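Local coordinates for protein Apc35852 (Geobacillus stearothermophilus, PDB 1U9C) that is of unknown function but belongs to the DJ-1/PfpI family, whose members include chaperone-like proteins and proteases, at residues N199-Q204 and A213-A218; W27-A32 and Q207-T212; T153-E158 and G188-F193. All blocks are in the same frame, centred on the assembly; numbering follows the deposited sequence.

Interaction 1. Residues N199-Q204 and A213-A218; sequences NLITGQ and AEKVVA
Ile-201 reaches out of strand 200-203 onto helix 209-221, and its two branches make the contact with Lys-215 and Val-216. The longer branch ends on helix backbone: CD1 of Ile-201 sits 3.6 Å from Lys-215 O and 3.8 Å from Val-216 N, a methyl laid against the peptide that joins these two residues. The shorter branch meets the aliphatic root of the lysine, with Ile-201 CG2 3.7 Å from Lys-215 CB. Beside it, Val-216 adds one methyl, its CG2 lying 4.1 Å from Ile-201 CD1. A first torsion of -69° puts CG1 of Ile-201 opposite its own carbonyl carbon and CG2 opposite its backbone N, which sets CG2 on the lysine's CB and carries CD1 to the peptide between Lys-215 and Val-216.

The lysine is apolar where it meets Ile-201 and polar beyond. Its chain runs obliquely past the isoleucine, extended as far as CE, then bends at chi4 (69°) so that NZ hydrogen-bonds Ser-194 OG. Further out, Ile-201 is flanked within the sheet by Ile-124 and Ala-126 of one neighbouring strand and by Arg-196 of the other, while Val-216 also packs on Ala-126 and on Phe-38 of helix 28-40. Backbone hydrogen bonds to Ile-125 and Ala-127 fix the strand in place. A strand of the mixed sheet covered by a helix through an isoleucine is one layer-to-layer joint of the alpha/beta sandwich of the DJ-1/PfpI family.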
loop_
_atom_site.group_PDB
_atom_site.type_symbol
_atom_site.label_atom_id
_atom_site.label_comp_id
_atom_site.label_asym_id
_atom_site.label_seq_id
_atom_site.Cartn_x
_atom_site.Cartn_y
_atom_site.Cartn_z
ATOM N N ASN A 199 -2.182 -9.925 -11.485
ATOM C CA ASN A 199 -1.417 -9.922 -10.238
ATOM C C ASN A 199 -1.349 -8.595 -9.494
ATOM O O ASN A 199 -0.734 -8.547 -8.405
ATOM C CB ASN A 199 0.011 -10.357 -10.488
ATOM C CG ASN A 199 0.115 -11.745 -11.063
ATOM O OD1 ASN A 199 -0.733 -12.599 -10.807
ATOM N ND2 ASN A 199 1.149 -11.966 -11.838
ATOM N N LEU A 200 -1.872 -7.522 -10.059
ATOM C CA LEU A 200 -1.788 -6.203 -9.461
ATOM C C LEU A 200 -3.170 -5.802 -8.982
ATOM O O LEU A 200 -4.132 -5.700 -9.773
ATOM C CB LEU A 200 -1.294 -5.211 -10.522
ATOM C CG LEU A 200 -1.086 -3.794 -10.108
ATOM C CD1 LEU A 200 -0.071 -3.721 -9.003
ATOM C CD2 LEU A 200 -0.586 -2.953 -11.297
ATOM N N ILE A 201 -3.263 -5.555 -7.680
ATOM C CA ILE A 201 -4.536 -5.254 -7.043
ATOM C C ILE A 201 -4.412 -3.906 -6.320
ATOM O O ILE A 201 -3.454 -3.700 -5.583
ATOM C CB ILE A 201 -4.810 -6.384 -6.036
ATOM C CG1 ILE A 201 -5.088 -7.686 -6.787
ATOM C CG2 ILE A 201 -5.987 -6.041 -5.134
ATOM C CD1 ILE A 201 -5.065 -8.916 -5.947
ATOM N N THR A 202 -5.344 -3.010 -6.517
ATOM C CA THR A 202 -5.289 -1.687 -5.934
ATOM C C THR A 202 -6.634 -1.282 -5.436
ATOM O O THR A 202 -7.685 -1.689 -5.972
ATOM C CB THR A 202 -4.744 -0.652 -6.937
ATOM O OG1 THR A 202 -5.378 -0.743 -8.215
ATOM C CG2 THR A 202 -3.272 -0.859 -7.194
ATOM N N GLY A 203 -6.623 -0.395 -4.441
ATOM C CA GLY A 203 -7.834 0.124 -3.799
ATOM C C GLY A 203 -7.728 1.639 -3.709
ATOM O O GLY A 203 -6.646 2.197 -3.606
ATOM N N GLN A 204 -8.857 2.326 -3.711
ATOM C CA GLN A 204 -8.889 3.789 -3.862
ATOM C C GLN A 204 -8.704 4.598 -2.584
ATOM O O GLN A 204 -8.122 5.657 -2.607
ATOM C CB GLN A 204 -10.217 4.160 -4.518
ATOM C CG GLN A 204 -10.292 5.583 -5.019
ATOM C CD GLN A 204 -11.582 5.875 -5.697
ATOM O OE1 GLN A 204 -12.071 5.048 -6.454
ATOM N NE2 GLN A 204 -12.182 6.997 -5.363
ATOM N N ALA A 213 -7.973 -6.289 0.332
ATOM C CA ALA A 213 -7.469 -7.484 0.999
ATOM C C ALA A 213 -8.157 -8.754 0.520
ATOM O O ALA A 213 -7.523 -9.780 0.358
ATOM C CB ALA A 213 -7.578 -7.360 2.506
ATOM N N GLU A 214 -9.463 -8.693 0.274
ATOM C CA GLU A 214 -10.180 -9.879 -0.161
ATOM C C GLU A 214 -9.796 -10.293 -1.572
ATOM O O GLU A 214 -9.810 -11.494 -1.935
ATOM C CB GLU A 214 -11.697 -9.675 -0.012
ATOM C CG GLU A 214 -12.151 -9.504 1.432
ATOM C CD GLU A 214 -11.956 -10.735 2.313
ATOM O OE1 GLU A 214 -11.654 -11.828 1.774
ATOM O OE2 GLU A 214 -12.133 -10.631 3.558
ATOM N N LYS A 215 -9.433 -9.344 -2.414
ATOM C CA LYS A 215 -8.869 -9.690 -3.710
ATOM C C LYS A 215 -7.537 -10.428 -3.606
ATOM O O LYS A 215 -7.261 -11.332 -4.382
ATOM C CB LYS A 215 -8.733 -8.463 -4.648
ATOM C CG LYS A 215 -10.069 -7.968 -5.256
ATOM C CD LYS A 215 -9.944 -6.623 -6.005
ATOM C CE LYS A 215 -11.220 -6.257 -6.759
ATOM N NZ LYS A 215 -12.367 -5.902 -5.846
ATOM N N VAL A 216 -6.702 -10.001 -2.643
ATOM C CA VAL A 216 -5.430 -10.696 -2.375
ATOM C C VAL A 216 -5.713 -12.107 -1.961
ATOM O O VAL A 216 -5.100 -13.034 -2.456
ATOM C CB VAL A 216 -4.579 -9.916 -1.372
ATOM C CG1 VAL A 216 -3.360 -10.690 -0.973
ATOM C CG2 VAL A 216 -4.213 -8.550 -1.969
ATOM N N VAL A 217 -6.640 -12.290 -1.040
ATOM C CA VAL A 217 -6.994 -13.626 -0.573
ATOM C C VAL A 217 -7.449 -14.511 -1.738
ATOM O O VAL A 217 -7.011 -15.629 -1.874
ATOM C CB VAL A 217 -8.132 -13.574 0.536
ATOM C CG1 VAL A 217 -8.698 -14.950 0.827
ATOM C CG2 VAL A 217 -7.611 -12.921 1.799
ATOM N N ALA A 218 -8.298 -13.957 -2.612
ATOM C CA ALA A 218 -8.778 -14.737 -3.755
ATOM C C ALA A 218 -7.637 -15.151 -4.669
ATOM O O ALA A 218 -7.544 -16.312 -5.065
ATOM C CB ALA A 218 -9.780 -13.932 -4.597
#

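Interaction 2. Residues W27-A32 and Q207-T212; sequences WLEEFA and QSSRST
Matching first torsions bring Ser-209 and Glu-30 together: OG of Ser-209 lies opposite its carbonyl carbon (chi1 -61°), and CG of Glu-30 does the same (chi1 -67°). The hydroxyl oxygen therefore nestles against the root of the glutamate, 3.3 Å from Glu-30 CG and 3.4 Å from Glu-30 CA. Such small bulk at the serine lets the helices come very near, the CA atoms of Glu-30 and Ser-209 being 5.3 Å apart. The hydroxyl makes its hydrogen bond within its own part of the chain, to Pro-206 O, and its contact with CG and CA of Glu-30 is van der Waals. Ser-209 CB also comes up to the carbonyl of Glu-29.

Both helices, 28-40 and 209-221, begin here, and Glu-30 of the first extends to residue 129, Cys-129 modelled as 3-sulfinoalanine. Glu-30 runs on extended past CG, and its carboxylate turns toward that residue: OE1 takes a weak hydrogen bond from Gly-97 N, and OE2 lies near a sulfinate oxygen, a close polar pair whose nature is not settled. A glutamate beside the oxidisable cysteine is known in DJ-1 itself, and this placing is consistent with the same site here.

Glu-29 leans out beside the start of the other helix, its CG 4.1 Å from Ser-209 OG. A water bridges further out: it accepts from Arg-210 N at 2.9 Å and donates weakly to Glu-29 OE2 and to Gln-207 O. At the start of the second helix, O of Ser-208, just ahead of it, takes two bonds from Thr-212, one from N and one from OG1 (2.7 Å), which arrive from opposite faces of the carbonyl plane.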
loop_
_atom_site.group_PDB
_atom_site.type_symbol
_atom_site.label_atom_id
_atom_site.label_comp_id
_atom_site.label_asym_id
_atom_site.label_seq_id
_atom_site.Cartn_x
_atom_site.Cartn_y
_atom_site.Cartn_z
ATOM N N TRP A 27 -2.154 5.473 7.457
ATOM C CA TRP A 27 -3.579 5.490 7.697
ATOM C C TRP A 27 -3.969 4.150 8.333
ATOM O O TRP A 27 -3.988 3.133 7.648
ATOM C CB TRP A 27 -4.398 5.689 6.403
ATOM C CG TRP A 27 -5.774 6.086 6.692
ATOM C CD1 TRP A 27 -6.843 5.255 6.944
ATOM C CD2 TRP A 27 -6.242 7.412 6.898
ATOM N NE1 TRP A 27 -7.959 6.011 7.259
ATOM C CE2 TRP A 27 -7.595 7.326 7.245
ATOM C CE3 TRP A 27 -5.637 8.671 6.811
ATOM C CZ2 TRP A 27 -8.350 8.452 7.504
ATOM C CZ3 TRP A 27 -6.403 9.786 7.079
ATOM C CH2 TRP A 27 -7.706 9.671 7.410
ATOM N N LEU A 28 -4.237 4.170 9.617
ATOM C CA LEU A 28 -4.341 2.953 10.416
ATOM C C LEU A 28 -5.204 1.863 9.801
ATOM O O LEU A 28 -4.764 0.698 9.680
ATOM C CB LEU A 28 -4.752 3.300 11.848
ATOM C CG LEU A 28 -4.922 2.080 12.738
ATOM C CD1 LEU A 28 -3.669 1.215 12.889
ATOM C CD2 LEU A 28 -5.408 2.589 14.096
ATOM N N GLU A 29 -6.412 2.177 9.367
ATOM C CA GLU A 29 -7.325 1.154 8.907
ATOM C C GLU A 29 -6.743 0.384 7.740
ATOM O O GLU A 29 -7.083 -0.789 7.517
ATOM C CB GLU A 29 -8.694 1.796 8.495
ATOM C CG GLU A 29 -9.683 0.847 7.832
ATOM C CD GLU A 29 -10.983 1.464 7.416
ATOM O OE1 GLU A 29 -11.125 2.709 7.382
ATOM O OE2 GLU A 29 -11.858 0.626 7.074
ATOM N N GLU A 30 -6.002 1.066 6.892
ATOM C CA GLU A 30 -5.455 0.461 5.686
ATOM C C GLU A 30 -4.438 -0.630 5.949
ATOM O O GLU A 30 -4.183 -1.451 5.076
ATOM C CB GLU A 30 -4.901 1.528 4.769
ATOM C CG GLU A 30 -6.003 2.440 4.206
ATOM C CD GLU A 30 -5.520 3.622 3.484
ATOM O OE1 GLU A 30 -4.370 3.757 3.198
ATOM O OE2 GLU A 30 -6.440 4.485 3.231
ATOM N N PHE A 31 -3.830 -0.591 7.117
ATOM C CA PHE A 31 -3.018 -1.688 7.651
ATOM C C PHE A 31 -3.877 -2.671 8.450
ATOM O O PHE A 31 -3.809 -3.874 8.226
ATOM C CB PHE A 31 -1.902 -1.153 8.552
ATOM C CG PHE A 31 -1.121 -2.228 9.207
ATOM C CD1 PHE A 31 -0.160 -2.939 8.515
ATOM C CD2 PHE A 31 -1.396 -2.635 10.512
ATOM C CE1 PHE A 31 0.521 -3.982 9.122
ATOM C CE2 PHE A 31 -0.714 -3.643 11.109
ATOM C CZ PHE A 31 0.232 -4.322 10.422
ATOM N N ALA A 32 -4.656 -2.150 9.387
ATOM C CA ALA A 32 -5.284 -3.017 10.380
ATOM C C ALA A 32 -6.330 -3.949 9.762
ATOM O O ALA A 32 -6.390 -5.133 10.098
ATOM C CB ALA A 32 -5.928 -2.201 11.501
ATOM N N GLN A 207 -11.960 3.276 2.714
ATOM C CA GLN A 207 -13.153 2.474 2.569
ATOM C C GLN A 207 -12.986 1.255 1.645
ATOM O O GLN A 207 -13.866 0.364 1.602
ATOM C CB GLN A 207 -14.313 3.347 2.025
ATOM C CG GLN A 207 -14.737 4.542 2.912
ATOM C CD GLN A 207 -13.796 5.749 2.922
ATOM O OE1 GLN A 207 -12.938 5.920 2.066
ATOM N NE2 GLN A 207 -14.021 6.655 3.889
ATOM N N SER A 208 -11.873 1.214 0.914
ATOM C CA SER A 208 -11.538 0.089 0.027
ATOM C C SER A 208 -10.600 -0.944 0.662
ATOM O O SER A 208 -10.181 -1.875 -0.050
ATOM C CB SER A 208 -10.852 0.664 -1.199
ATOM O OG SER A 208 -11.640 1.689 -1.786
ATOM N N SER A 209 -10.225 -0.772 1.929
ATOM C CA SER A 209 -9.200 -1.627 2.560
ATOM C C SER A 209 -9.606 -3.079 2.572
ATOM O O SER A 209 -8.840 -3.965 2.170
ATOM C CB SER A 209 -8.912 -1.158 3.971
ATOM O OG SER A 209 -8.406 0.177 3.990
ATOM N N ARG A 210 -10.825 -3.368 2.997
ATOM C CA ARG A 210 -11.284 -4.706 3.069
ATOM C C ARG A 210 -11.373 -5.421 1.716
ATOM O O ARG A 210 -10.872 -6.534 1.543
ATOM C CB ARG A 210 -12.608 -4.822 3.802
ATOM C CG ARG A 210 -12.994 -6.230 4.064
ATOM C CD ARG A 210 -14.246 -6.368 4.972
ATOM N NE ARG A 210 -13.957 -5.700 6.241
ATOM C CZ ARG A 210 -13.393 -6.259 7.316
ATOM N NH1 ARG A 210 -13.115 -7.571 7.358
ATOM N NH2 ARG A 210 -13.177 -5.501 8.384
ATOM N N SER A 211 -11.929 -4.744 0.717
ATOM C CA SER A 211 -12.126 -5.350 -0.585
ATOM C C SER A 211 -10.805 -5.610 -1.263
ATOM O O SER A 211 -10.631 -6.613 -1.939
ATOM C CB SER A 211 -13.047 -4.536 -1.518
ATOM O OG SER A 211 -12.531 -3.277 -1.878
ATOM N N THR A 212 -9.841 -4.730 -1.023
ATOM C CA THR A 212 -8.499 -4.919 -1.572
ATOM C C THR A 212 -7.910 -6.168 -0.974
ATOM O O THR A 212 -7.358 -7.024 -1.700
ATOM C CB THR A 212 -7.600 -3.672 -1.295
ATOM O OG1 THR A 212 -8.227 -2.511 -1.868
ATOM C CG2 THR A 212 -6.267 -3.776 -2.033
HETATM O O HOH W 1 -12.531 -1.335 4.269
#

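Interaction 3. Residues T153-E158 and G188-F193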
loop_
_atom_site.group_PDB
_atom_site.type_symbol
_atom_site.label_atom_id
_atom_site.label_comp_id
_atom_site.label_asym_id
_atom_site.label_seq_id
_atom_site.Cartn_x
_atom_site.Cartn_y
_atom_site.Cartn_z
ATOM N N THR A 153 -6.203 1.692 -9.597
ATOM C CA THR A 153 -6.787 2.816 -8.900
ATOM C C THR A 153 -5.874 3.301 -7.805
ATOM O O THR A 153 -4.877 2.657 -7.477
ATOM C CB THR A 153 -8.188 2.459 -8.399
ATOM O OG1 THR A 153 -8.906 3.628 -7.999
ATOM C CG2 THR A 153 -8.196 1.545 -7.192
ATOM N N SER A 154 -6.227 4.448 -7.235
ATOM C CA SER A 154 -5.511 5.035 -6.105
ATOM C C SER A 154 -6.362 6.142 -5.570
ATOM O O SER A 154 -7.361 6.505 -6.168
ATOM C CB SER A 154 -4.143 5.604 -6.464
ATOM O OG SER A 154 -4.218 6.803 -7.265
ATOM N N PHE A 155 -5.863 6.810 -4.530
ATOM C CA PHE A 155 -6.443 8.055 -4.075
ATOM C C PHE A 155 -6.467 8.987 -5.273
ATOM O O PHE A 155 -5.490 9.142 -5.977
ATOM C CB PHE A 155 -5.568 8.664 -3.016
ATOM C CG PHE A 155 -6.267 9.605 -2.103
ATOM C CD1 PHE A 155 -7.140 9.144 -1.164
ATOM C CD2 PHE A 155 -5.956 10.945 -2.120
ATOM C CE1 PHE A 155 -7.714 10.009 -0.277
ATOM C CE2 PHE A 155 -6.532 11.809 -1.223
ATOM C CZ PHE A 155 -7.389 11.339 -0.305
ATOM N N THR A 156 -7.616 9.576 -5.515
ATOM C CA THR A 156 -7.782 10.349 -6.735
ATOM C C THR A 156 -7.345 11.772 -6.543
ATOM O O THR A 156 -7.313 12.286 -5.425
ATOM C CB THR A 156 -9.250 10.327 -7.208
ATOM O OG1 THR A 156 -10.108 10.899 -6.210
ATOM C CG2 THR A 156 -9.758 8.922 -7.478
ATOM N N ASP A 157 -7.064 12.418 -7.666
ATOM C CA ASP A 157 -6.714 13.834 -7.646
ATOM C C ASP A 157 -7.843 14.653 -7.072
ATOM O O ASP A 157 -7.592 15.624 -6.376
ATOM C CB ASP A 157 -6.403 14.357 -9.019
ATOM C CG ASP A 157 -5.166 13.749 -9.627
ATOM O OD1 ASP A 157 -4.374 13.077 -8.932
ATOM O OD2 ASP A 157 -4.911 13.944 -10.844
ATOM N N GLU A 158 -9.094 14.284 -7.391
ATOM C CA GLU A 158 -10.274 14.926 -6.790
ATOM C C GLU A 158 -10.335 14.794 -5.277
ATOM O O GLU A 158 -10.602 15.747 -4.568
ATOM C CB GLU A 158 -11.573 14.335 -7.379
ATOM C CG GLU A 158 -12.844 15.036 -6.879
ATOM C CD GLU A 158 -14.144 14.301 -7.223
ATOM O OE1 GLU A 158 -14.109 13.125 -7.645
ATOM O OE2 GLU A 158 -15.221 14.916 -7.077
ATOM N N GLY A 188 -16.810 6.493 -6.982
ATOM C CA GLY A 188 -17.134 7.731 -6.295
ATOM C C GLY A 188 -16.122 8.061 -5.219
ATOM O O GLY A 188 -15.585 7.161 -4.565
ATOM N N LYS A 189 -15.845 9.350 -5.024
ATOM C CA LYS A 189 -14.952 9.738 -3.939
ATOM C C LYS A 189 -15.447 9.062 -2.660
ATOM O O LYS A 189 -16.641 8.947 -2.425
ATOM C CB LYS A 189 -14.851 11.268 -3.776
ATOM C CG LYS A 189 -16.156 12.036 -3.628
ATOM C CD LYS A 189 -15.872 13.478 -3.258
ATOM C CE LYS A 189 -17.092 14.344 -3.382
ATOM N NZ LYS A 189 -16.814 15.747 -2.966
ATOM N N TRP A 190 -14.517 8.577 -1.857
ATOM C CA TRP A 190 -14.815 7.982 -0.547
ATOM C C TRP A 190 -15.732 6.773 -0.547
ATOM O O TRP A 190 -16.323 6.480 0.481
ATOM C CB TRP A 190 -15.388 9.043 0.421
ATOM C CG TRP A 190 -14.718 10.339 0.360
ATOM C CD1 TRP A 190 -15.269 11.550 0.025
ATOM C CD2 TRP A 190 -13.342 10.586 0.644
ATOM N NE1 TRP A 190 -14.305 12.528 0.082
ATOM C CE2 TRP A 190 -13.118 11.964 0.466
ATOM C CE3 TRP A 190 -12.267 9.776 1.038
ATOM C CZ2 TRP A 190 -11.864 12.545 0.655
ATOM C CZ3 TRP A 190 -11.044 10.355 1.229
ATOM C CH2 TRP A 190 -10.850 11.735 1.046
ATOM N N THR A 191 -15.869 6.086 -1.682
ATOM C CA THR A 191 -16.572 4.819 -1.730
ATOM C C THR A 191 -15.612 3.650 -1.918
ATOM O O THR A 191 -14.501 3.829 -2.423
ATOM C CB THR A 191 -17.590 4.787 -2.904
ATOM O OG1 THR A 191 -16.908 4.899 -4.168
ATOM C CG2 THR A 191 -18.508 5.992 -2.873
ATOM N N ASP A 192 -16.060 2.460 -1.535
ATOM C CA ASP A 192 -15.282 1.252 -1.667
ATOM C C ASP A 192 -15.160 0.952 -3.140
ATOM O O ASP A 192 -16.139 0.632 -3.812
ATOM C CB ASP A 192 -15.938 0.094 -0.893
ATOM C CG ASP A 192 -15.280 -1.243 -1.150
ATOM O OD1 ASP A 192 -14.156 -1.273 -1.699
ATOM O OD2 ASP A 192 -15.846 -2.326 -0.880
ATOM N N PHE A 193 -13.953 1.052 -3.631
ATOM C CA PHE A 193 -13.611 0.708 -4.974
ATOM C C PHE A 193 -12.229 0.069 -5.008
ATOM O O PHE A 193 -11.224 0.685 -4.612
ATOM C CB PHE A 193 -13.613 1.935 -5.895
ATOM C CG PHE A 193 -13.347 1.567 -7.319
ATOM C CD1 PHE A 193 -14.332 0.925 -8.080
ATOM C CD2 PHE A 193 -12.118 1.786 -7.881
ATOM C CE1 PHE A 193 -14.065 0.549 -9.372
ATOM C CE2 PHE A 193 -11.862 1.420 -9.194
ATOM C CZ PHE A 193 -12.835 0.792 -9.937
#
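A type II beta turn from Gly-188 to Thr-191 folds against the chain leading into helix 157-163, with Trp-190 meeting Phe-155 and Lys-189 passing Glu-158. Trp-190 holds the third turn position with a positive phi (60°), unusual for a residue other than glycine; its N is bonded to Glu-159 OE2. Gly-188 O is gripped twice, by Thr-191 N and by Thr-191 OG1 at 2.7 Å, both from the same face of its plane. Thr-156, the N-cap, starts the facing helix.

The tryptophan brings its six-membered ring to the far end of Phe-155: CZ3 of Trp-190 lies 3.7 Å from Phe-155 CE1. The two rings are steeply inclined, planes at 66° and centroids 5.7 Å apart. Nearer the surface, Lys-189 and Glu-158 cross at about a right angle, with Glu-158 OE2 4.5 Å from Lys-189 NZ, too far for a salt bridge. Each charge has a mate elsewhere, Glu-162 for the lysine and Arg-186 for the glutamate.

At the other end Thr-153 meets the rim of Phe-193. Its OG1 stands opposite the backbone N (chi1 -166°), which lets it bond Val-185 O while standing at the ring's edge, 3.7 Å from Phe-193 CD2. An alanine here would remove OG1 and CG2, and is likely to leave Val-185 O without this partner and open a gap beside Phe-193. Thr-153 CB lies in the plane of the Phe-193 ring, at its edge, 3.9 Å from CE2.

How the interactions relate
Helix 209-221 joins interactions 1 and 2: its start packs on helix 28-40 and its next turns on strand 200-203, and the two contacts, with centres about 11 Å apart, touch where Thr-212 OG1 lies 3.3 Å from Gly-203 CA. Interaction 3 is tied to both. Thr-153 N probably donates to Thr-202 OG1 (2.9 Å), and Gln-204 N pairs with Phe-193 O (3.0 Å), fastening it to the strand of interaction 1. Toward interaction 2, Ser-211 OG reaches Asp-192 OD1 at 2.6 Å and Ser-208 OG reaches Phe-193 N. Of the three, interaction 2 carries Glu-30, whose carboxylate lies close to the oxidised Cys-129.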